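Local coordinates for protein putative HTH-type transcriptional regulator YwnA (Bacillus subtilis subsp. subtilis, PDB 1XD7) that probably binds DNA through a winged helix-turn-helix domain and regulates transcription as a member of the Rrf2 family, at residues 42-47 / 51-56; 15-20 / 31-36. One frame throughout, in Å; residues are numbered along the deposited sequence.

Interaction 1. Residues 42-47 / 51-56; sequences RMISLL and DILTSR
Leu47 and Leu53 run alongside one another with their ends turned in a common direction, and their overlap is the main packing between the end of helix 37-49 and the strand that follows it. The bump on the strand side is CD1 of Leu53. It presses into the hollow beside the root of Leu47, 3.7 Å from Leu47 CB, with Leu47 CD1 near its flank and Ile44 CG2, about one turn back, a looser neighbour 4.2 Å from Leu53 CD1 on another side. Leu47 meets Ile52 with its other branch: Leu47 CD2 touches Ile52 CD1 at 3.7 Å, the two side chains crossing at a slant. With CG1 beside its own backbone N (chi1 -71°) and the chain extended beyond it, Ile52 brings CD1 to that meeting point.

Next to these contacts the chain turns in a Schellman motif, with Asp51 as its positive-phi C' residue. Leu47 O takes two backbone bonds: Ile52 N, 2.7 Å from Leu47 O, approaches nearly along the carbonyl axis, whereas Leu53 N, 3.3 Å from the same Leu47 O, sits well above the carbonyl plane.

The helix is the last of the predicted helix-turn-helix, and the turn leads into the small wing, where strand 53-54 pairs antiparallel with strand 63-64. Leu53 also packs on helix 7-19 and on Leu64, while Ile52 touches Ala79 of helix 73-80.

Interaction 2. Residues 15-20 / 31-36; sequences LSLISM and DSVNTN
Leu17 reaches across from helix 7-19 to the last turn of helix 26-33, and a single methyl, CD1, makes both of its contacts there. This CD1 comes down on Val33 CG2 at 3.7 Å and on Ser32 CB at 3.9 Å, so it is seated between two consecutive residues of the opposing helix. Leu17 gives up the most surface of the three. Its CG lies beside the backbone N and the chain then runs on extended (chi2 177°), an outstretched shape that spans the gap between backbones whose nearest CA atoms, those of Leu17 and Ser32, are 8.7 Å apart.

Val33 answers with one branch, CG2, and its side chain crosses that of Leu17 at an angle. Ser32 offers carbon alone: its CB touches the leucine methyl, while its OG is hydrogen-bonded to Ile28 O one turn back in its own helix. Just beyond, Asn34 has positive phi and ends helix 26-33 in a Schellman motif, before Asn36 takes the N-cap position of helix 37-49. Through Leu17 the contact lightly joins the end of the first helix of the predicted helix-turn-helix to the preceding helix of the domain.

No hydrogen bond or ion pair crosses between the segments. The contact is small and purely van der Waals, burying 87 Å² in all; with no directional bond across it, it rests on shape and the exclusion of apolar surface, and probably constrains the exact angle between the helices only weakly.

Overall arrangement
Helix 7-19 joins the two contacts by presenting different residues to each. Leu17 serves interaction 2, while Leu15 and Ile18 of the same segment meet the side chains of interaction 1: Ile18 CD1 is 3.7 Å from Leu53 CD1, and Leu15 CD2 is 3.9 Å from Leu53 CD2. The centres lie 13 Å apart. Interaction 2 comes first along the chain and touches the end of helix 26-33, and interaction 1 then ties helix 37-49 to the wing, so both predicted helix-turn-helix helices are joined to neighbouring parts of the domain. A sulfate, probably from the crystallisation liquor, sits about 6 Å from the side chain of Ile44 in interaction 1.

Interaction 1. Residues 42-47 / 51-56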
loop_
_atom_site.group_PDB
_atom_site.type_symbol
_atom_site.label_atom_id
_atom_site.label_comp_id
_atom_site.label_asym_id
_atom_site.label_seq_id
_atom_site.Cartn_x
_atom_site.Cartn_y
_atom_site.Cartn_z
ATOM N N ARG A 42 -9.458 -10.996 -17.791
ATOM C CA ARG A 42 -8.420 -9.961 -17.835
ATOM C C ARG A 42 -7.231 -10.409 -16.982
ATOM O O ARG A 42 -6.094 -10.494 -17.456
ATOM C CB ARG A 42 -8.985 -8.633 -17.310
ATOM C CG ARG A 42 -7.964 -7.493 -17.147
ATOM C CD ARG A 42 -7.209 -7.187 -18.434
ATOM N NE ARG A 42 -6.283 -6.065 -18.282
ATOM C CZ ARG A 42 -5.440 -5.667 -19.227
ATOM N NH1 ARG A 42 -5.402 -6.295 -20.394
ATOM N NH2 ARG A 42 -4.623 -4.647 -19.004
ATOM N N MET A 43 -7.506 -10.694 -15.719
ATOM C CA MET A 43 -6.481 -11.172 -14.818
ATOM C C MET A 43 -5.753 -12.342 -15.470
ATOM O O MET A 43 -4.525 -12.431 -15.415
ATOM C CB MET A 43 -7.113 -11.630 -13.516
ATOM C CG MET A 43 -7.752 -10.514 -12.772
ATOM S SD MET A 43 -6.506 -9.303 -12.350
ATOM C CE MET A 43 -7.165 -8.764 -10.920
ATOM N N ILE A 44 -6.503 -13.224 -16.117
ATOM C CA ILE A 44 -5.883 -14.375 -16.753
ATOM C C ILE A 44 -5.033 -14.076 -17.987
ATOM O O ILE A 44 -4.111 -14.835 -18.296
ATOM C CB ILE A 44 -6.935 -15.450 -17.082
ATOM C CG1 ILE A 44 -7.494 -16.024 -15.779
ATOM C CG2 ILE A 44 -6.308 -16.578 -17.890
ATOM C CD1 ILE A 44 -8.643 -17.009 -15.969
ATOM N N SER A 45 -5.323 -12.991 -18.699
ATOM C CA SER A 45 -4.507 -12.647 -19.870
ATOM C C SER A 45 -3.194 -12.083 -19.339
ATOM O O SER A 45 -2.121 -12.342 -19.879
ATOM C CB SER A 45 -5.191 -11.588 -20.723
ATOM O OG SER A 45 -6.541 -11.437 -20.328
ATOM N N LEU A 46 -3.294 -11.310 -18.268
ATOM C CA LEU A 46 -2.118 -10.721 -17.660
ATOM C C LEU A 46 -1.211 -11.830 -17.145
ATOM O O LEU A 46 -0.025 -11.889 -17.485
ATOM C CB LEU A 46 -2.541 -9.801 -16.523
ATOM C CG LEU A 46 -3.402 -8.636 -17.014
ATOM C CD1 LEU A 46 -3.963 -7.870 -15.833
ATOM C CD2 LEU A 46 -2.570 -7.732 -17.914
ATOM N N LEU A 47 -1.775 -12.721 -16.336
ATOM C CA LEU A 47 -1.003 -13.825 -15.786
ATOM C C LEU A 47 -0.316 -14.619 -16.887
ATOM O O LEU A 47 0.820 -15.060 -16.729
ATOM C CB LEU A 47 -1.910 -14.726 -14.957
ATOM C CG LEU A 47 -2.333 -14.011 -13.678
ATOM C CD1 LEU A 47 -3.540 -14.680 -13.056
ATOM C CD2 LEU A 47 -1.157 -13.996 -12.714
ATOM N N ASP A 51 3.594 -14.915 -18.468
ATOM C CA ASP A 51 3.929 -16.328 -18.583
ATOM C C ASP A 51 3.832 -17.104 -17.286
ATOM O O ASP A 51 4.613 -18.010 -17.032
ATOM C CB ASP A 51 5.312 -16.518 -19.198
ATOM C CG ASP A 51 5.234 -16.982 -20.640
ATOM O OD1 ASP A 51 4.499 -16.340 -21.424
ATOM O OD2 ASP A 51 5.894 -17.985 -20.990
ATOM N N ILE A 52 2.873 -16.735 -16.451
ATOM C CA ILE A 52 2.669 -17.457 -15.213
ATOM C C ILE A 52 1.718 -18.599 -15.552
ATOM O O ILE A 52 1.758 -19.671 -14.944
ATOM C CB ILE A 52 2.012 -16.591 -14.152
ATOM C CG1 ILE A 52 3.012 -15.543 -13.657
ATOM C CG2 ILE A 52 1.515 -17.471 -13.020
ATOM C CD1 ILE A 52 2.493 -14.685 -12.535
ATOM N N LEU A 53 0.872 -18.354 -16.545
ATOM C CA LEU A 53 -0.087 -19.334 -16.977
ATOM C C LEU A 53 0.093 -19.614 -18.427
ATOM O O LEU A 53 0.272 -18.697 -19.230
ATOM C CB LEU A 53 -1.503 -18.837 -16.781
ATOM C CG LEU A 53 -1.987 -18.793 -15.345
ATOM C CD1 LEU A 53 -3.359 -18.159 -15.333
ATOM C CD2 LEU A 53 -2.021 -20.198 -14.756
ATOM N N THR A 54 0.045 -20.898 -18.754
ATOM C CA THR A 54 0.145 -21.333 -20.125
ATOM C C THR A 54 -1.286 -21.710 -20.450
ATOM O O THR A 54 -2.070 -22.015 -19.557
ATOM C CB THR A 54 1.045 -22.565 -20.277
ATOM O OG1 THR A 54 1.189 -22.868 -21.667
ATOM C CG2 THR A 54 0.442 -23.767 -19.565
ATOM N N SER A 55 -1.634 -21.675 -21.723
ATOM C CA SER A 55 -2.981 -22.010 -22.128
ATOM C C SER A 55 -2.843 -23.006 -23.260
ATOM O O SER A 55 -1.821 -23.018 -23.942
ATOM C CB SER A 55 -3.698 -20.752 -22.607
ATOM O OG SER A 55 -5.083 -20.976 -22.728
ATOM N N ARG A 56 -3.844 -23.857 -23.453
ATOM C CA ARG A 56 -3.774 -24.839 -24.527
ATOM C C ARG A 56 -5.099 -24.920 -25.272
ATOM O O ARG A 56 -5.821 -25.913 -25.168
ATOM C CB ARG A 56 -3.387 -26.211 -23.970
ATOM C CG ARG A 56 -3.035 -27.240 -25.032
ATOM C CD ARG A 56 -2.327 -28.428 -24.405
ATOM N NE ARG A 56 -2.163 -29.537 -25.336
ATOM C CZ ARG A 56 -1.602 -30.700 -25.017
ATOM N NH1 ARG A 56 -1.148 -30.904 -23.784
ATOM N NH2 ARG A 56 -1.494 -31.661 -25.927
#

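Interaction 2. Residues 15-20 / 31-36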
loop_
_atom_site.group_PDB
_atom_site.type_symbol
_atom_site.label_atom_id
_atom_site.label_comp_id
_atom_site.label_asym_id
_atom_site.label_seq_id
_atom_site.Cartn_x
_atom_site.Cartn_y
_atom_site.Cartn_z
ATOM N N LEU A 15 -5.440 -18.337 -9.319
ATOM C CA LEU A 15 -4.342 -19.280 -9.426
ATOM C C LEU A 15 -4.556 -20.509 -8.564
ATOM O O LEU A 15 -4.237 -21.609 -8.980
ATOM C CB LEU A 15 -3.034 -18.602 -9.051
ATOM C CG LEU A 15 -2.621 -17.560 -10.088
ATOM C CD1 LEU A 15 -1.405 -16.794 -9.594
ATOM C CD2 LEU A 15 -2.327 -18.244 -11.410
ATOM N N SER A 16 -5.086 -20.324 -7.361
ATOM C CA SER A 16 -5.338 -21.457 -6.477
ATOM C C SER A 16 -6.191 -22.515 -7.162
ATOM O O SER A 16 -5.805 -23.669 -7.262
ATOM C CB SER A 16 -6.044 -20.994 -5.210
ATOM O OG SER A 16 -5.181 -20.169 -4.453
ATOM N N LEU A 17 -7.353 -22.108 -7.648
ATOM C CA LEU A 17 -8.244 -23.039 -8.320
ATOM C C LEU A 17 -7.577 -23.644 -9.534
ATOM O O LEU A 17 -7.762 -24.832 -9.824
ATOM C CB LEU A 17 -9.527 -22.335 -8.747
ATOM C CG LEU A 17 -10.212 -21.566 -7.622
ATOM C CD1 LEU A 17 -11.437 -20.855 -8.166
ATOM C CD2 LEU A 17 -10.584 -22.523 -6.512
ATOM N N ILE A 18 -6.808 -22.837 -10.257
ATOM C CA ILE A 18 -6.148 -23.368 -11.433
ATOM C C ILE A 18 -5.163 -24.405 -10.968
ATOM O O ILE A 18 -4.851 -25.332 -11.706
ATOM C CB ILE A 18 -5.425 -22.281 -12.245
ATOM C CG1 ILE A 18 -6.463 -21.392 -12.924
ATOM C CG2 ILE A 18 -4.552 -22.908 -13.328
ATOM C CD1 ILE A 18 -5.891 -20.425 -13.960
ATOM N N SER A 19 -4.685 -24.259 -9.736
ATOM C CA SER A 19 -3.737 -25.221 -9.195
ATOM C C SER A 19 -4.274 -26.616 -9.456
ATOM O O SER A 19 -3.591 -27.451 -10.039
ATOM C CB SER A 19 -3.563 -25.054 -7.685
ATOM O OG SER A 19 -2.851 -23.878 -7.357
ATOM N N MET A 20 -5.510 -26.851 -9.027
ATOM C CA MET A 20 -6.162 -28.147 -9.176
ATOM C C MET A 20 -6.157 -28.699 -10.581
ATOM O O MET A 20 -6.364 -29.894 -10.790
ATOM C CB MET A 20 -7.583 -28.049 -8.662
ATOM C CG MET A 20 -7.591 -27.762 -7.194
ATOM S SD MET A 20 -9.157 -27.258 -6.586
ATOM C CE MET A 20 -8.592 -26.382 -5.118
ATOM N N ASP A 31 -17.439 -17.650 -11.159
ATOM C CA ASP A 31 -18.522 -18.122 -10.293
ATOM C C ASP A 31 -17.922 -18.535 -8.972
ATOM O O ASP A 31 -18.254 -17.994 -7.922
ATOM C CB ASP A 31 -19.213 -19.342 -10.885
ATOM C CG ASP A 31 -19.776 -19.081 -12.247
ATOM O OD1 ASP A 31 -20.660 -18.205 -12.365
ATOM O OD2 ASP A 31 -19.336 -19.753 -13.206
ATOM N N SER A 32 -17.031 -19.516 -9.045
ATOM C CA SER A 32 -16.361 -20.038 -7.864
ATOM C C SER A 32 -15.713 -18.933 -7.056
ATOM O O SER A 32 -15.776 -18.931 -5.830
ATOM C CB SER A 32 -15.296 -21.044 -8.275
ATOM O OG SER A 32 -15.834 -21.987 -9.181
ATOM N N VAL A 33 -15.093 -17.989 -7.745
ATOM C CA VAL A 33 -14.438 -16.895 -7.049
ATOM C C VAL A 33 -15.435 -15.820 -6.681
ATOM O O VAL A 33 -15.136 -14.922 -5.901
ATOM C CB VAL A 33 -13.333 -16.264 -7.916
ATOM C CG1 VAL A 33 -12.736 -15.086 -7.211
ATOM C CG2 VAL A 33 -12.265 -17.287 -8.201
ATOM N N ASN A 34 -16.631 -15.922 -7.243
ATOM C CA ASN A 34 -17.683 -14.944 -6.994
ATOM C C ASN A 34 -17.229 -13.542 -7.382
ATOM O O ASN A 34 -17.257 -12.611 -6.574
ATOM C CB ASN A 34 -18.114 -14.957 -5.527
ATOM C CG ASN A 34 -19.434 -14.223 -5.305
ATOM O OD1 ASN A 34 -19.940 -14.159 -4.184
ATOM N ND2 ASN A 34 -19.997 -13.670 -6.382
ATOM N N THR A 35 -16.809 -13.415 -8.635
ATOM C CA THR A 35 -16.354 -12.154 -9.189
ATOM C C THR A 35 -16.760 -12.121 -10.650
ATOM O O THR A 35 -17.079 -13.152 -11.247
ATOM C CB THR A 35 -14.817 -12.022 -9.085
ATOM O OG1 THR A 35 -14.455 -11.829 -7.714
ATOM C CG2 THR A 35 -14.310 -10.843 -9.903
ATOM N N ASN A 36 -16.754 -10.924 -11.216
ATOM C CA ASN A 36 -17.102 -10.714 -12.612
ATOM C C ASN A 36 -16.137 -11.505 -13.510
ATOM O O ASN A 36 -14.929 -11.527 -13.277
ATOM C CB ASN A 36 -17.028 -9.201 -12.887
ATOM C CG ASN A 36 -17.308 -8.826 -14.337
ATOM O OD1 ASN A 36 -17.484 -7.647 -14.645
ATOM N ND2 ASN A 36 -17.334 -9.809 -15.230
#